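Local structure of 3-hydroxyisobutyrate dehydrogenase (Salmonella typhimurium, 3G0O) at residues V10-L15 against A67-V72; I104-A109 against G175-I180; P238-D243 against E284-V289. The protein probably catalyses the NAD(P)+-dependent oxidation of L-threonate to 2-dehydro-L-erythronate, with a preference for NAD+. One frame throughout, in Å; residues are numbered along the deposited sequence.

Interaction 1: V10-L15 against A67-V72; sequences VGIVGL and ALVILV
V13 and L68 meet on one face of two neighbouring parallel strands, 10-13 and 67-70, near the middle of the Rossmann-fold sheet of the NAD-binding domain. The tight part starts with the backbone. G11 N donates to A67 O, V69 N to G11 O and V13 N to V69 O, the last at 2.8 Å and almost straight (176° at the hydrogen); L71 N to V13 O continues the ladder just beyond the strand. On the face that carries V13, G11 contributes no side chain, and L68 swings into this ground: its CG stands anti to the backbone N (chi1 -172°), and CD1 comes within 3.6 Å of both G11 O and V13 CG2. On the other face, the end of I12 packs on V69, its CD1 reaching 3.7 Å from V69 CB and lying equally near V69 CG2. I12 and V69 run side by side, pointing the same way, with V157 of helix 148-161 and A23 of helix 17-28 closing over this face.

Side-chain contact between the segments is looser toward both ends. V10 CG2 is 4.4 Å from A67 CB, though both residues are buried under helix 148-161, and I12 CG2 is 4.0 Å from L71 CD1. The solvent side lies at the C-terminal end, where G14, L71 and V72 are partly exposed. G14 begins a GxGxxG sequence of Rossmann type, consistent with a dinucleotide-binding turn here. The backbones nonetheless stay close: the CA of G14, at phi/psi angles that suit glycine, makes a CA-H...O contact of 3.5 Å with L71 O.

Interaction 2: I104-A109 against G175-I180; sequences ISSADA and GSTVKI
S176 reaches from helix 174-202 toward the I104 peptide, and the van der Waals contacts are gathered round it. Its CB lies 3.2 Å from I104 O, while OG, turned anti to its own carbonyl carbon (chi1 -73°), is flanked by I104 CG1 at 3.5 Å and A109 CB at 3.8 Å. Farther out, S106 CB rests beside T177 OG1, and I180 CD1 comes up to I104 O at 4.1 Å.

Polar links between the segments run through water. One molecule accepts from I104 N and donates to S176 OG at 2.7 Å; that hydroxyl is also hydrogen-bonded to D125 OD1, so this buried polar atom has two partners. A second water lies between the two carbonyls, 2.9 Å from I104 O and 2.7 Å from S176 O, although its two protons are contested by further acceptors.

A hydrogen bond inside the first segment shapes its side of the contact: S105 is the N-cap of helix 106-117, its OG accepting from D108 N at 3.0 Å. Outside the segment, D108 OD1 forms a salt bridge with R79.

One turn on from S176, K179, the predicted active-site lysine, is hydrogen-bonded through NZ to OG1 of T103, the residue just before 104-109. A helix N terminus of the Rossmann domain thus meets the long helix 174-202 that leads into the helical domain, the interdomain junction at which the active site lies in the 3-hydroxyisobutyrate dehydrogenase family.

Interaction 3: P238-D243 against E284-V289; sequences PRSAVD and EDDSAV
R239 and D285 bring two flat groups near each other, their planes 65° apart, but NH1 stays 4.4 Å from OD1, beyond a salt bridge; NH1 instead bonds T237 O, and NH2 pairs with D235. At the rim of the D285 carboxylate, R239 N donates to OD1 at 3.1 Å and S287 OG to OD2 at 2.7 Å, each through the anti lone pair; S287 N approaches OD2 from above the plane (56° out of it), making an Asx turn. H230 ND1 also bonds OD2. A water 2.6 Å from OD1 donates to it and reaches D286 OD1, its protons contested. CG stands anti to the D285 backbone N (chi1 -169°), where OD1 can meet R239 N.

Loop 238-241, leading into helix 242-258, here meets the chain after helix 264-281 in the C-terminal helical domain. D286 N bonds S240 O at 2.8 Å, V242 N bonds E284 O, and V242 CG2 packs against the oxygen end of the D285 carbonyl, 3.4 Å from O.

S240 O and D286 OD2, both acceptors, stand 3.2 Å apart; R227, salt-bridged to OD1, may ease this. Two main-chain bonds and one carboxylate-to-backbone bond thus hold a loop whose S240 side chain lies about 4 Å from bound L(+)-tartrate.

From the N terminus, interaction 1 comes first, closing a 51-residue excursion that includes strands 32-36 and 53-55 and helices 17-28 and 40-48, and joining two central strands of the NAD-binding sheet. Interaction 2 then closes 65 residues that complete that sheet, bringing the start of helix 106-117 against helix 174-202 and so tying the nucleotide-binding part to the helical part. Interaction 3 closes 40 residues, mostly helices 242-258 and 264-281, within the C-terminal region. The three follow in series, neither nested nor crossed. None touches another: nearest atoms of interactions 1 and 2 are about 7 Å apart, and interactions 1 and 3 lie on opposite sides of the chain's centre.

Interaction 1: V10-L15 against A67-V72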
loop_
_atom_site.group_PDB
_atom_site.type_symbol
_atom_site.label_atom_id
_atom_site.label_comp_id
_atom_site.label_asym_id
_atom_site.label_seq_id
_atom_site.Cartn_x
_atom_site.Cartn_y
_atom_site.Cartn_z
ATOM N N VAL A 10 31.541 -16.008 2.429
ATOM C CA VAL A 10 30.118 -16.091 2.725
ATOM C C VAL A 10 29.449 -17.028 1.732
ATOM O O VAL A 10 29.718 -16.965 0.532
ATOM C CB VAL A 10 29.447 -14.700 2.639
ATOM C CG1 VAL A 10 29.675 -14.093 1.260
ATOM C CG2 VAL A 10 27.956 -14.819 2.936
ATOM N N GLY A 11 28.596 -17.909 2.241
ATOM C CA GLY A 11 27.885 -18.832 1.379
ATOM C C GLY A 11 26.402 -18.495 1.366
ATOM O O GLY A 11 25.795 -18.322 2.426
ATOM N N ILE A 12 25.823 -18.391 0.172
ATOM C CA ILE A 12 24.399 -18.086 0.026
ATOM C C ILE A 12 23.676 -19.350 -0.406
ATOM O O ILE A 12 23.940 -19.873 -1.486
ATOM C CB ILE A 12 24.145 -17.005 -1.051
ATOM C CG1 ILE A 12 25.003 -15.768 -0.776
ATOM C CG2 ILE A 12 22.659 -16.635 -1.072
ATOM C CD1 ILE A 12 24.735 -15.113 0.564
ATOM N N VAL A 13 22.769 -19.838 0.438
ATOM C CA VAL A 13 22.004 -21.045 0.135
ATOM C C VAL A 13 20.585 -20.634 -0.245
ATOM O O VAL A 13 19.853 -20.065 0.567
ATOM C CB VAL A 13 21.955 -21.991 1.346
ATOM C CG1 VAL A 13 21.270 -23.294 0.962
ATOM C CG2 VAL A 13 23.364 -22.261 1.848
ATOM N N GLY A 14 20.204 -20.932 -1.480
ATOM C CA GLY A 14 18.889 -20.547 -1.962
ATOM C C GLY A 14 19.122 -19.381 -2.900
ATOM O O GLY A 14 19.238 -18.236 -2.463
ATOM N N LEU A 15 19.209 -19.674 -4.193
ATOM C CA LEU A 15 19.466 -18.644 -5.185
ATOM C C LEU A 15 18.237 -18.218 -5.982
ATOM O O LEU A 15 18.266 -18.156 -7.216
ATOM C CB LEU A 15 20.579 -19.108 -6.129
ATOM C CG LEU A 15 21.905 -19.381 -5.408
ATOM C CD1 LEU A 15 22.914 -19.970 -6.386
ATOM C CD2 LEU A 15 22.428 -18.087 -4.791
ATOM N N ALA A 67 30.359 -17.106 7.156
ATOM C CA ALA A 67 28.929 -16.898 7.329
ATOM C C ALA A 67 28.146 -17.637 6.260
ATOM O O ALA A 67 28.576 -17.734 5.112
ATOM C CB ALA A 67 28.604 -15.406 7.268
ATOM N N LEU A 68 26.993 -18.162 6.653
ATOM C CA LEU A 68 26.124 -18.869 5.725
ATOM C C LEU A 68 24.768 -18.177 5.790
ATOM O O LEU A 68 24.206 -18.022 6.874
ATOM C CB LEU A 68 25.968 -20.334 6.134
ATOM C CG LEU A 68 25.238 -21.222 5.122
ATOM C CD1 LEU A 68 26.186 -21.550 3.974
ATOM C CD2 LEU A 68 24.760 -22.504 5.791
ATOM N N VAL A 69 24.260 -17.741 4.641
ATOM C CA VAL A 69 22.953 -17.083 4.582
ATOM C C VAL A 69 21.978 -18.067 3.948
ATOM O O VAL A 69 22.251 -18.619 2.883
ATOM C CB VAL A 69 22.990 -15.798 3.719
ATOM C CG1 VAL A 69 21.633 -15.094 3.763
ATOM C CG2 VAL A 69 24.092 -14.874 4.205
ATOM N N ILE A 70 20.843 -18.288 4.607
ATOM C CA ILE A 70 19.845 -19.216 4.098
ATOM C C ILE A 70 18.565 -18.490 3.699
ATOM O O ILE A 70 17.800 -18.029 4.551
ATOM C CB ILE A 70 19.518 -20.294 5.151
ATOM C CG1 ILE A 70 20.813 -20.983 5.594
ATOM C CG2 ILE A 70 18.536 -21.308 4.579
ATOM C CD1 ILE A 70 20.624 -22.010 6.696
ATOM N N LEU A 71 18.347 -18.385 2.392
ATOM C CA LEU A 71 17.168 -17.717 1.849
ATOM C C LEU A 71 16.281 -18.760 1.183
ATOM O O LEU A 71 16.367 -18.992 -0.025
ATOM C CB LEU A 71 17.597 -16.655 0.832
ATOM C CG LEU A 71 18.358 -15.451 1.400
ATOM C CD1 LEU A 71 19.357 -14.941 0.384
ATOM C CD2 LEU A 71 17.379 -14.355 1.788
ATOM N N VAL A 72 15.433 -19.396 1.985
ATOM C CA VAL A 72 14.532 -20.420 1.485
ATOM C C VAL A 72 13.087 -20.143 1.897
ATOM O O VAL A 72 12.817 -19.269 2.720
ATOM C CB VAL A 72 14.961 -21.823 1.971
ATOM C CG1 VAL A 72 16.329 -22.164 1.398
ATOM C CG2 VAL A 72 14.995 -21.870 3.491
#

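Interaction 2: I104-A109 against G175-I180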
loop_
_atom_site.group_PDB
_atom_site.type_symbol
_atom_site.label_atom_id
_atom_site.label_comp_id
_atom_site.label_asym_id
_atom_site.label_seq_id
_atom_site.Cartn_x
_atom_site.Cartn_y
_atom_site.Cartn_z
ATOM N N ILE A 104 9.623 -18.052 9.032
ATOM C CA ILE A 104 9.340 -19.110 9.987
ATOM C C ILE A 104 8.741 -18.590 11.295
ATOM O O ILE A 104 8.730 -17.391 11.556
ATOM C CB ILE A 104 10.645 -19.891 10.285
ATOM C CG1 ILE A 104 11.643 -19.004 11.040
ATOM C CG2 ILE A 104 11.265 -20.364 8.981
ATOM C CD1 ILE A 104 12.995 -19.668 11.308
ATOM N N SER A 105 8.254 -19.506 12.126
ATOM C CA SER A 105 7.660 -19.126 13.396
ATOM C C SER A 105 8.757 -18.721 14.367
ATOM O O SER A 105 9.928 -19.062 14.176
ATOM C CB SER A 105 6.880 -20.296 13.990
ATOM O OG SER A 105 7.767 -21.301 14.445
ATOM N N SER A 106 8.376 -17.982 15.401
ATOM C CA SER A 106 9.326 -17.558 16.417
ATOM C C SER A 106 9.877 -18.792 17.123
ATOM O O SER A 106 11.071 -18.864 17.439
ATOM C CB SER A 106 8.647 -16.652 17.437
ATOM O OG SER A 106 9.580 -16.191 18.395
ATOM N N ALA A 107 9.005 -19.768 17.363
ATOM C CA ALA A 107 9.415 -21.001 18.028
ATOM C C ALA A 107 10.499 -21.708 17.213
ATOM O O ALA A 107 11.502 -22.147 17.767
ATOM C CB ALA A 107 8.209 -21.922 18.214
ATOM N N ASP A 108 10.292 -21.817 15.902
ATOM C CA ASP A 108 11.274 -22.475 15.047
ATOM C C ASP A 108 12.609 -21.735 15.027
ATOM O O ASP A 108 13.674 -22.360 15.027
ATOM C CB ASP A 108 10.743 -22.624 13.623
ATOM C CG ASP A 108 9.824 -23.828 13.466
ATOM O OD1 ASP A 108 10.056 -24.853 14.140
ATOM O OD2 ASP A 108 8.880 -23.761 12.656
ATOM N N ALA A 109 12.560 -20.407 15.007
ATOM C CA ALA A 109 13.785 -19.616 15.014
ATOM C C ALA A 109 14.570 -19.884 16.302
ATOM O O ALA A 109 15.800 -20.004 16.284
ATOM C CB ALA A 109 13.456 -18.134 14.904
ATOM N N GLY A 175 12.682 -11.296 15.428
ATOM C CA GLY A 175 12.778 -10.971 14.022
ATOM C C GLY A 175 11.695 -11.684 13.233
ATOM O O GLY A 175 11.029 -11.071 12.399
ATOM N N SER A 176 11.507 -12.975 13.492
ATOM C CA SER A 176 10.485 -13.737 12.777
ATOM C C SER A 176 9.076 -13.251 13.111
ATOM O O SER A 176 8.182 -13.312 12.268
ATOM C CB SER A 176 10.606 -15.232 13.081
ATOM O OG SER A 176 11.738 -15.799 12.436
ATOM N N THR A 177 8.879 -12.764 14.334
ATOM C CA THR A 177 7.568 -12.251 14.727
ATOM C C THR A 177 7.248 -11.010 13.896
ATOM O O THR A 177 6.110 -10.814 13.458
ATOM C CB THR A 177 7.529 -11.883 16.225
ATOM O OG1 THR A 177 7.637 -13.078 17.008
ATOM C CG2 THR A 177 6.217 -11.173 16.573
ATOM N N VAL A 178 8.256 -10.177 13.675
ATOM C CA VAL A 178 8.063 -8.967 12.883
ATOM C C VAL A 178 7.754 -9.330 11.436
ATOM O O VAL A 178 6.897 -8.705 10.809
ATOM C CB VAL A 178 9.307 -8.062 12.941
ATOM C CG1 VAL A 178 9.182 -6.919 11.937
ATOM C CG2 VAL A 178 9.464 -7.506 14.348
ATOM N N LYS A 179 8.449 -10.341 10.912
ATOM C CA LYS A 179 8.234 -10.800 9.541
ATOM C C LYS A 179 6.807 -11.320 9.375
ATOM O O LYS A 179 6.165 -11.084 8.352
ATOM C CB LYS A 179 9.228 -11.914 9.182
ATOM C CG LYS A 179 9.076 -12.476 7.763
ATOM C CD LYS A 179 9.185 -11.376 6.714
ATOM C CE LYS A 179 9.000 -11.905 5.293
ATOM N NZ LYS A 179 10.081 -12.843 4.877
ATOM N N ILE A 180 6.316 -12.037 10.381
ATOM C CA ILE A 180 4.957 -12.573 10.332
ATOM C C ILE A 180 3.954 -11.433 10.208
ATOM O O ILE A 180 3.053 -11.476 9.370
ATOM C CB ILE A 180 4.631 -13.397 11.600
ATOM C CG1 ILE A 180 5.431 -14.701 11.581
ATOM C CG2 ILE A 180 3.128 -13.680 11.681
ATOM C CD1 ILE A 180 5.380 -15.475 12.875
HETATM O O HOH W 1 11.179 -15.663 9.820
HETATM O O HOH W 2 8.485 -14.934 10.089
#

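Interaction 3: P238-D243 against E284-V289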
loop_
_atom_site.group_PDB
_atom_site.type_symbol
_atom_site.label_atom_id
_atom_site.label_comp_id
_atom_site.label_asym_id
_atom_site.label_seq_id
_atom_site.Cartn_x
_atom_site.Cartn_y
_atom_site.Cartn_z
ATOM N N PRO A 238 4.558 -17.678 -12.195
ATOM C CA PRO A 238 4.937 -17.492 -10.791
ATOM C C PRO A 238 6.272 -16.824 -10.466
ATOM O O PRO A 238 7.333 -17.313 -10.850
ATOM C CB PRO A 238 4.867 -18.911 -10.231
ATOM C CG PRO A 238 5.299 -19.743 -11.407
ATOM C CD PRO A 238 4.521 -19.110 -12.544
ATOM N N ARG A 239 6.203 -15.692 -9.771
ATOM C CA ARG A 239 7.400 -15.003 -9.310
ATOM C C ARG A 239 7.432 -15.482 -7.865
ATOM O O ARG A 239 8.454 -15.941 -7.359
ATOM C CB ARG A 239 7.235 -13.480 -9.343
ATOM C CG ARG A 239 7.454 -12.827 -10.701
ATOM C CD ARG A 239 6.318 -13.099 -11.662
ATOM N NE ARG A 239 6.375 -12.203 -12.816
ATOM C CZ ARG A 239 5.427 -12.114 -13.743
ATOM N NH1 ARG A 239 4.342 -12.873 -13.656
ATOM N NH2 ARG A 239 5.558 -11.257 -14.750
ATOM N N SER A 240 6.271 -15.366 -7.224
ATOM C CA SER A 240 6.045 -15.807 -5.853
ATOM C C SER A 240 4.648 -16.434 -5.930
ATOM O O SER A 240 3.683 -15.759 -6.282
ATOM C CB SER A 240 6.053 -14.617 -4.895
ATOM O OG SER A 240 6.097 -15.072 -3.554
ATOM N N ALA A 241 4.553 -17.722 -5.608
ATOM C CA ALA A 241 3.297 -18.464 -5.718
ATOM C C ALA A 241 2.178 -18.213 -4.713
ATOM O O ALA A 241 2.404 -17.768 -3.586
ATOM C CB ALA A 241 3.598 -19.956 -5.757
ATOM N N VAL A 242 0.963 -18.518 -5.156
ATOM C CA VAL A 242 -0.230 -18.397 -4.332
ATOM C C VAL A 242 -0.017 -19.180 -3.041
ATOM O O VAL A 242 -0.302 -18.684 -1.945
ATOM C CB VAL A 242 -1.469 -18.969 -5.073
ATOM C CG1 VAL A 242 -2.584 -19.314 -4.080
ATOM C CG2 VAL A 242 -1.964 -17.961 -6.092
ATOM N N ASP A 243 0.494 -20.400 -3.171
ATOM C CA ASP A 243 0.733 -21.251 -2.009
ATOM C C ASP A 243 1.679 -20.648 -0.971
ATOM O O ASP A 243 1.678 -21.074 0.184
ATOM C CB ASP A 243 1.243 -22.630 -2.449
ATOM C CG ASP A 243 0.136 -23.499 -3.020
ATOM O OD1 ASP A 243 -1.048 -23.220 -2.724
ATOM O OD2 ASP A 243 0.446 -24.468 -3.750
ATOM N N GLU A 284 0.649 -20.870 -9.344
ATOM C CA GLU A 284 0.678 -19.701 -10.208
ATOM C C GLU A 284 1.086 -18.489 -9.374
ATOM O O GLU A 284 1.126 -18.564 -8.146
ATOM C CB GLU A 284 -0.700 -19.465 -10.828
ATOM C CG GLU A 284 -1.048 -20.439 -11.954
ATOM C CD GLU A 284 -2.370 -20.112 -12.621
ATOM O OE1 GLU A 284 -2.798 -18.941 -12.551
ATOM O OE2 GLU A 284 -2.974 -21.022 -13.229
ATOM N N ASP A 285 1.392 -17.382 -10.039
ATOM C CA ASP A 285 1.787 -16.161 -9.339
ATOM C C ASP A 285 0.711 -15.837 -8.299
ATOM O O ASP A 285 -0.473 -16.064 -8.553
ATOM C CB ASP A 285 1.907 -15.010 -10.336
ATOM C CG ASP A 285 2.559 -13.790 -9.735
ATOM O OD1 ASP A 285 3.752 -13.876 -9.367
ATOM O OD2 ASP A 285 1.881 -12.745 -9.628
ATOM N N ASP A 286 1.101 -15.305 -7.140
ATOM C CA ASP A 286 0.100 -15.006 -6.121
ATOM C C ASP A 286 -0.968 -14.019 -6.591
ATOM O O ASP A 286 -2.058 -13.961 -6.020
ATOM C CB ASP A 286 0.743 -14.532 -4.797
ATOM C CG ASP A 286 1.808 -13.470 -4.988
ATOM O OD1 ASP A 286 1.646 -12.599 -5.864
ATOM O OD2 ASP A 286 2.809 -13.501 -4.233
ATOM N N SER A 287 -0.680 -13.257 -7.643
ATOM C CA SER A 287 -1.675 -12.323 -8.143
ATOM C C SER A 287 -2.859 -13.105 -8.714
ATOM O O SER A 287 -3.931 -12.545 -8.934
ATOM C CB SER A 287 -1.080 -11.400 -9.219
ATOM O OG SER A 287 -0.634 -12.120 -10.355
ATOM N N ALA A 288 -2.664 -14.407 -8.929
ATOM C CA ALA A 288 -3.724 -15.260 -9.470
ATOM C C ALA A 288 -4.882 -15.420 -8.490
ATOM O O ALA A 288 -5.907 -16.020 -8.824
ATOM C CB ALA A 288 -3.168 -16.631 -9.852
ATOM N N VAL A 289 -4.726 -14.891 -7.280
ATOM C CA VAL A 289 -5.803 -14.965 -6.301
ATOM C C VAL A 289 -7.018 -14.236 -6.894
ATOM O O VAL A 289 -8.164 -14.493 -6.517
ATOM C CB VAL A 289 -5.398 -14.295 -4.960
ATOM C CG1 VAL A 289 -5.122 -12.810 -5.172
ATOM C CG2 VAL A 289 -6.500 -14.498 -3.926
HETATM O O HOH W 3 4.444 -12.520 -7.241
#